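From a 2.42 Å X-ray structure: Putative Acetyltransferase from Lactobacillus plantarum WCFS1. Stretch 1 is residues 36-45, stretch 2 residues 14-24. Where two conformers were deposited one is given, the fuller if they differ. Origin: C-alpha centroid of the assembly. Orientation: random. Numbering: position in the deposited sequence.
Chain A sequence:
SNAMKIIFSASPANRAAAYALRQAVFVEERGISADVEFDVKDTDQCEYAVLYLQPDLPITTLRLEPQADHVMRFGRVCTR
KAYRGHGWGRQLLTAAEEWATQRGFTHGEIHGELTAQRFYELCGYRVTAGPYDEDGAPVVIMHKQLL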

ATOM      1  N   VAL A  36       9.927  -1.299 -20.426  1.00 46.75           N
ATOM      2  CA  VAL A  36       9.239  -1.516 -19.152  1.00 42.95           C
ATOM      3  C   VAL A  36      10.273  -1.544 -17.988  1.00 54.92           C
ATOM      4  O   VAL A  36      10.096  -0.862 -16.974  1.00 43.79           O
ATOM      5  CB  VAL A  36       8.345  -2.812 -19.137  1.00 63.02           C
ATOM      6  CG1 VAL A  36       7.727  -3.035 -17.753  1.00 53.63           C
ATOM      7  CG2 VAL A  36       7.238  -2.737 -20.180  1.00 60.94           C
ATOM      8  N   GLU A  37      11.354  -2.313 -18.141  1.00 50.58           N
ATOM      9  CA  GLU A  37      12.383  -2.400 -17.095  1.00 49.17           C
ATOM     10  C   GLU A  37      13.038  -1.046 -16.793  1.00 53.47           C
ATOM     11  O   GLU A  37      13.154  -0.656 -15.624  1.00 41.75           O
ATOM     12  CB  GLU A  37      13.472  -3.416 -17.458  1.00 44.84           C
ATOM     13  CG  GLU A  37      14.644  -3.436 -16.477  1.00 50.20           C
ATOM     14  CD  GLU A  37      14.197  -3.774 -15.052  1.00 55.17           C
ATOM     15  OE1 GLU A  37      13.170  -4.473 -14.919  1.00 49.15           O
ATOM     16  OE2 GLU A  37      14.864  -3.346 -14.074  1.00 45.22           O
ATOM     17  N   PHE A  38      13.468  -0.347 -17.846  1.00 35.61           N
ATOM     18  CA  PHE A  38      14.130   0.940 -17.698  1.00 43.48           C
ATOM     19  C   PHE A  38      13.122   2.062 -17.894  1.00 47.11           C
ATOM     20  O   PHE A  38      12.442   2.128 -18.919  1.00 50.63           O
ATOM     21  CB  PHE A  38      15.363   1.033 -18.633  1.00 40.78           C
ATOM     22  CG  PHE A  38      16.342  -0.093 -18.410  1.00 38.48           C
ATOM     23  CD1 PHE A  38      17.210  -0.063 -17.311  1.00 32.59           C
ATOM     24  CD2 PHE A  38      16.330  -1.221 -19.232  1.00 32.97           C
ATOM     25  CE1 PHE A  38      18.092  -1.128 -17.058  1.00 32.43           C
ATOM     26  CE2 PHE A  38      17.195  -2.288 -18.996  1.00 32.42           C
ATOM     27  CZ  PHE A  38      18.083  -2.248 -17.906  1.00 38.07           C
ATOM     28  N   ASP A  39      13.013   2.927 -16.888  1.00 37.38           N
ATOM     29  CA  ASP A  39      11.868   3.837 -16.807  1.00 39.98           C
ATOM     30  C   ASP A  39      12.294   5.260 -16.527  1.00 43.47           C
ATOM     31  O   ASP A  39      13.497   5.559 -16.403  1.00 42.52           O
ATOM     32  CB  ASP A  39      10.851   3.364 -15.738  1.00 38.66           C
ATOM     33  CG  ASP A  39      11.367   3.532 -14.291  1.00 47.95           C
ATOM     34  OD1 ASP A  39      12.489   4.048 -14.071  1.00 42.43           O
ATOM     35  OD2 ASP A  39      10.636   3.149 -13.349  1.00 49.13           O
ATOM     36  N   VAL A  40      11.295   6.126 -16.391  1.00 44.69           N
ATOM     37  CA  VAL A  40      11.515   7.550 -16.179  1.00 45.09           C
ATOM     38  C   VAL A  40      12.316   7.900 -14.903  1.00 53.75           C
ATOM     39  O   VAL A  40      12.924   8.964 -14.838  1.00 58.70           O
ATOM     40  CB  VAL A  40      10.188   8.324 -16.226  1.00 55.68           C
ATOM     41  CG1 VAL A  40       9.374   8.091 -14.932  1.00 41.35           C
ATOM     42  CG2 VAL A  40      10.448   9.798 -16.475  1.00 55.23           C
ATOM     43  N   LYS A  41      12.338   7.015 -13.905  1.00 51.71           N
ATOM     44  CA  LYS A  41      13.168   7.247 -12.713  1.00 52.36           C
ATOM     45  C   LYS A  41      14.679   7.011 -12.937  1.00 48.27           C
ATOM     46  O   LYS A  41      15.511   7.398 -12.102  1.00 40.88           O
ATOM     47  CB  LYS A  41      12.699   6.395 -11.530  1.00 49.76           C
ATOM     48  CG  LYS A  41      11.244   6.547 -11.172  1.00 60.91           C
ATOM     49  CD  LYS A  41      10.931   7.920 -10.601  1.00 76.88           C
ATOM     50  CE  LYS A  41       9.433   8.048 -10.311  1.00 88.40           C
ATOM     51  NZ  LYS A  41       8.965   9.466 -10.235  1.00 90.42           N
ATOM     52  N   ASP A  42      15.037   6.362 -14.038  1.00 39.69           N
ATOM     53  CA  ASP A  42      16.458   6.102 -14.295  1.00 44.80           C
ATOM     54  C   ASP A  42      17.137   7.315 -14.915  1.00 46.62           C
ATOM     55  O   ASP A  42      17.294   7.370 -16.128  1.00 43.00           O
ATOM     56  CB  ASP A  42      16.643   4.887 -15.205  1.00 36.35           C
ATOM     57  CG  ASP A  42      16.338   3.583 -14.498  1.00 39.51           C
ATOM     58  OD1 ASP A  42      16.926   3.351 -13.421  1.00 42.28           O
ATOM     59  OD2 ASP A  42      15.524   2.790 -15.022  1.00 40.13           O
ATOM     60  N   THR A  43      17.519   8.277 -14.071  1.00 49.93           N
ATOM     61  CA  THR A  43      18.232   9.487 -14.480  1.00 50.88           C
ATOM     62  C   THR A  43      19.659   9.468 -13.917  1.00 60.58           C
ATOM     63  O   THR A  43      20.027   8.558 -13.172  1.00 56.59           O
ATOM     64  CB  THR A  43      17.539  10.748 -13.935  1.00 54.37           C
ATOM     65  OG1 THR A  43      17.758  10.830 -12.521  1.00 55.84           O
ATOM     66  CG2 THR A  43      16.020  10.738 -14.225  1.00 36.27           C
ATOM     67  N   ASP A  44      20.442  10.494 -14.262  0.50 61.78           N
ATOM     68  CA  ASP A  44      21.818  10.671 -13.777  0.50 59.09           C
ATOM     69  C   ASP A  44      21.886  10.883 -12.273  0.50 56.92           C
ATOM     70  O   ASP A  44      22.936  10.701 -11.652  0.50 56.94           O
ATOM     71  CB  ASP A  44      22.453  11.895 -14.436  0.50 55.18           C
ATOM     72  CG  ASP A  44      22.800  11.659 -15.874  0.50 50.06           C
ATOM     73  OD1 ASP A  44      23.058  10.491 -16.219  0.50 58.48           O
ATOM     74  OD2 ASP A  44      22.817  12.636 -16.652  0.50 45.96           O
ATOM     75  N   GLN A  45      20.761  11.296 -11.708  1.00 49.53           N
ATOM     76  CA  GLN A  45      20.663  11.660 -10.300  0.50 55.41           C
ATOM     77  C   GLN A  45      20.198  10.498  -9.421  1.00 57.07           C
ATOM     78  O   GLN A  45      20.203  10.600  -8.183  1.00 48.51           O
ATOM     79  CB  GLN A  45      19.689  12.835 -10.117  0.50 61.86           C
ATOM     80  CG  GLN A  45      20.260  14.218 -10.438  0.50 67.12           C
ATOM     81  CD  GLN A  45      19.733  14.805 -11.738  0.50 68.11           C
ATOM     82  OE1 GLN A  45      18.754  14.319 -12.306  0.50 69.08           O
ATOM     83  NE2 GLN A  45      20.379  15.867 -12.208  0.50 66.51           N
TER
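Stretch 2, residues 14-24: NRAAAYALRQA

Stretch 2 is helical throughout, from Asn14 to Ala24, with regular i to i+4 backbone hydrogen bonds, and the helix extends beyond the stretch at both ends. Stretch 1 leaves its own helix at Phe38 and continues as loop, including a type I turn from Asp39 to Asp42. The two run in opposite senses: Glu37 lies nearest Arg22 (CA to CA, 7.8 Å), Phe38 nearest Tyr19 (CA to CA, 8.6 Å) and Asp44 nearest Arg15 (CA to CA, 8.4 Å). Contacts thus come from Arg15, Tyr19, Arg22 and Gln23, while Ala16, Ala17 and Ala20 stay clear of the loop.

Arg22 dominates the contact. Its CB points toward stretch 1, and with chi1 m, chi2 t and chi3 p the guanidinium is carried between two carboxylates, both of which meet it near its plane. Glu37, with chi1 t and chi2 p, brings OE2 to 2.8 Å from Arg22 NE and 3.2 Å from Arg22 NH2. Asp42, at chi1 m, places OD1 3.0 Å from Arg22 NH1, in a nearly linear hydrogen bond, and OD2 3.2 Å from Arg22 NH2. These hydrogen bonds belong to two salt bridges, and a weak bond from Arg22 NH2 to Glu37 O, at 3.0 Å, adds a backbone acceptor. The turn helps to fix Asp42: Asp42 N bonds to Asp39 O at 2.9 Å, and Asp39 N donates to Asp42 OD2 at 3.1 Å, so this carboxylate binds the loop backbone as well as the arginine.

Phe38 covers one face of the same guanidinium, its CD1 lying 3.4 Å from Arg22 NH2. Its CB points sideways, but chi1 m brings the ring closer to the helix. There CZ is 3.9 Å from Tyr19 O, near the ring plane, and CE2 is 3.8 Å from Gln23 OE1. The Tyr19 side chain is also m at chi1, and its ring meets that of Phe38 obliquely, with planes at 56°, centroids 5.7 Å apart and CE1 of Phe38 4.3 Å from CG of Tyr19. The far end of the tyrosine reaches Asp42, with OH 3.6 Å from Asp42 CB.

Nearer the start of stretch 2, Arg15 extends through chi1 and chi2 both t before chi3 turns to p. Asp44 directs its CB away from the helix, yet its m rotamer returns the carboxylate, leaving OD1 3.2 Å from Arg15 NH2. This oxygen lies over the guanidinium face, so the salt bridge rests on charge alone, unlike the in-plane pairing at Arg22.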

ATOM      1  N   ASN A  14      29.114   2.913 -11.226  1.00 37.43           N
ATOM      2  CA  ASN A  14      28.171   2.162 -10.395  1.00 44.44           C
ATOM      3  C   ASN A  14      26.785   2.008 -11.063  1.00 45.77           C
ATOM      4  O   ASN A  14      26.128   0.966 -10.963  1.00 40.61           O
ATOM      5  CB  ASN A  14      28.032   2.812  -9.010  1.00 39.32           C
ATOM      6  CG  ASN A  14      27.455   1.857  -7.964  1.00 44.29           C
ATOM      7  OD1 ASN A  14      28.001   0.770  -7.722  1.00 39.78           O
ATOM      8  ND2 ASN A  14      26.359   2.267  -7.325  1.00 34.15           N
ATOM      9  N   ARG A  15      26.360   3.066 -11.739  1.00 37.36           N
ATOM     10  CA  ARG A  15      25.143   3.081 -12.535  1.00 33.05           C
ATOM     11  C   ARG A  15      25.205   2.008 -13.624  1.00 41.35           C
ATOM     12  O   ARG A  15      24.221   1.290 -13.881  1.00 39.06           O
ATOM     13  CB  ARG A  15      25.060   4.446 -13.204  1.00 44.52           C
ATOM     14  CG  ARG A  15      23.709   4.882 -13.636  1.00 50.79           C
ATOM     15  CD  ARG A  15      23.677   6.394 -13.663  1.00 51.53           C
ATOM     16  NE  ARG A  15      24.280   6.956 -14.856  1.00 43.59           N
ATOM     17  CZ  ARG A  15      25.037   8.051 -14.858  1.00 57.53           C
ATOM     18  NH1 ARG A  15      25.297   8.689 -13.723  1.00 59.52           N
ATOM     19  NH2 ARG A  15      25.553   8.499 -15.997  1.00 61.20           N
ATOM     20  N   ALA A  16      26.377   1.902 -14.255  1.00 37.69           N
ATOM     21  CA  ALA A  16      26.607   0.931 -15.311  1.00 42.72           C
ATOM     22  C   ALA A  16      26.475  -0.498 -14.787  1.00 42.10           C
ATOM     23  O   ALA A  16      25.826  -1.335 -15.409  1.00 35.80           O
ATOM     24  CB  ALA A  16      28.002   1.150 -15.972  1.00 48.72           C
ATOM     25  N   ALA A  17      27.112  -0.766 -13.653  1.00 28.77           N
ATOM     26  CA  ALA A  17      27.013  -2.059 -13.002  1.00 40.91           C
ATOM     27  C   ALA A  17      25.543  -2.476 -12.764  1.00 42.49           C
ATOM     28  O   ALA A  17      25.144  -3.618 -13.051  1.00 33.37           O
ATOM     29  CB  ALA A  17      27.796  -2.043 -11.669  1.00 34.20           C
ATOM     30  N   ALA A  18      24.748  -1.539 -12.247  1.00 38.30           N
ATOM     31  CA  ALA A  18      23.339  -1.790 -11.945  1.00 33.09           C
ATOM     32  C   ALA A  18      22.528  -2.065 -13.223  1.00 40.46           C
ATOM     33  O   ALA A  18      21.705  -2.976 -13.238  1.00 39.26           O
ATOM     34  CB  ALA A  18      22.750  -0.641 -11.178  1.00 30.70           C
ATOM     35  N   TYR A  19      22.766  -1.289 -14.288  1.00 31.71           N
ATOM     36  CA  TYR A  19      22.050  -1.511 -15.551  1.00 40.19           C
ATOM     37  C   TYR A  19      22.416  -2.876 -16.179  1.00 42.56           C
ATOM     38  O   TYR A  19      21.564  -3.564 -16.747  1.00 38.67           O
ATOM     39  CB  TYR A  19      22.336  -0.388 -16.572  1.00 38.53           C
ATOM     40  CG  TYR A  19      21.757   0.978 -16.258  1.00 49.16           C
ATOM     41  CD1 TYR A  19      21.219   1.265 -15.016  1.00 56.20           C
ATOM     42  CD2 TYR A  19      21.791   1.998 -17.199  1.00 67.15           C
ATOM     43  CE1 TYR A  19      20.704   2.522 -14.726  1.00 56.13           C
ATOM     44  CE2 TYR A  19      21.278   3.263 -16.915  1.00 70.49           C
ATOM     45  CZ  TYR A  19      20.736   3.516 -15.676  1.00 65.78           C
ATOM     46  OH  TYR A  19      20.224   4.768 -15.374  1.00 72.07           O
ATOM     47  N   ALA A  20      23.687  -3.253 -16.080  1.00 34.18           N
ATOM     48  CA  ALA A  20      24.161  -4.496 -16.677  1.00 38.07           C
ATOM     49  C   ALA A  20      23.509  -5.702 -16.014  1.00 32.87           C
ATOM     50  O   ALA A  20      23.085  -6.633 -16.704  1.00 38.38           O
ATOM     51  CB  ALA A  20      25.733  -4.602 -16.631  1.00 28.62           C
ATOM     52  N   LEU A  21      23.430  -5.683 -14.683  1.00 31.82           N
ATOM     53  CA  LEU A  21      22.719  -6.746 -13.950  1.00 34.97           C
ATOM     54  C   LEU A  21      21.239  -6.828 -14.356  1.00 38.04           C
ATOM     55  O   LEU A  21      20.740  -7.910 -14.678  1.00 42.14           O
ATOM     56  CB  LEU A  21      22.881  -6.590 -12.431  1.00 38.62           C
ATOM     57  CG  LEU A  21      24.306  -6.843 -11.883  1.00 44.32           C
ATOM     58  CD1 LEU A  21      24.430  -6.596 -10.374  1.00 34.32           C
ATOM     59  CD2 LEU A  21      24.795  -8.247 -12.219  1.00 42.24           C
ATOM     60  N   ARG A  22      20.554  -5.683 -14.390  1.00 37.07           N
ATOM     61  CA  ARG A  22      19.120  -5.657 -14.724  1.00 44.56           C
ATOM     62  C   ARG A  22      18.839  -6.072 -16.183  1.00 43.88           C
ATOM     63  O   ARG A  22      17.845  -6.761 -16.462  1.00 40.82           O
ATOM     64  CB  ARG A  22      18.487  -4.293 -14.390  1.00 35.69           C
ATOM     65  CG  ARG A  22      18.625  -3.849 -12.895  1.00 32.49           C
ATOM     66  CD  ARG A  22      18.400  -2.332 -12.708  1.00 32.58           C
ATOM     67  NE  ARG A  22      17.194  -1.858 -13.392  1.00 40.24           N
ATOM     68  CZ  ARG A  22      16.858  -0.578 -13.574  1.00 44.67           C
ATOM     69  NH1 ARG A  22      17.641   0.409 -13.130  1.00 33.60           N
ATOM     70  NH2 ARG A  22      15.733  -0.282 -14.214  1.00 34.21           N
ATOM     71  N   GLN A  23      19.714  -5.673 -17.106  1.00 40.47           N
ATOM     72  CA  GLN A  23      19.558  -6.059 -18.518  1.00 43.84           C
ATOM     73  C   GLN A  23      19.678  -7.580 -18.667  1.00 39.13           C
ATOM     74  O   GLN A  23      18.910  -8.213 -19.398  1.00 40.39           O
ATOM     75  CB  GLN A  23      20.589  -5.326 -19.415  1.00 34.97           C
ATOM     76  CG  GLN A  23      20.757  -5.870 -20.859  1.00 32.35           C
ATOM     77  CD  GLN A  23      19.615  -5.490 -21.815  1.00 40.97           C
ATOM     78  OE1 GLN A  23      18.901  -4.502 -21.608  1.00 40.03           O
ATOM     79  NE2 GLN A  23      19.438  -6.287 -22.863  1.00 39.45           N
ATOM     80  N   ALA A  24      20.628  -8.169 -17.955  1.00 38.75           N
ATOM     81  CA  ALA A  24      20.866  -9.601 -18.086  1.00 40.97           C
ATOM     82  C   ALA A  24      19.721 -10.426 -17.501  1.00 44.15           C
ATOM     83  O   ALA A  24      19.287 -11.399 -18.125  1.00 49.46           O
ATOM     84  CB  ALA A  24      22.207 -10.002 -17.455  1.00 31.17           C
TER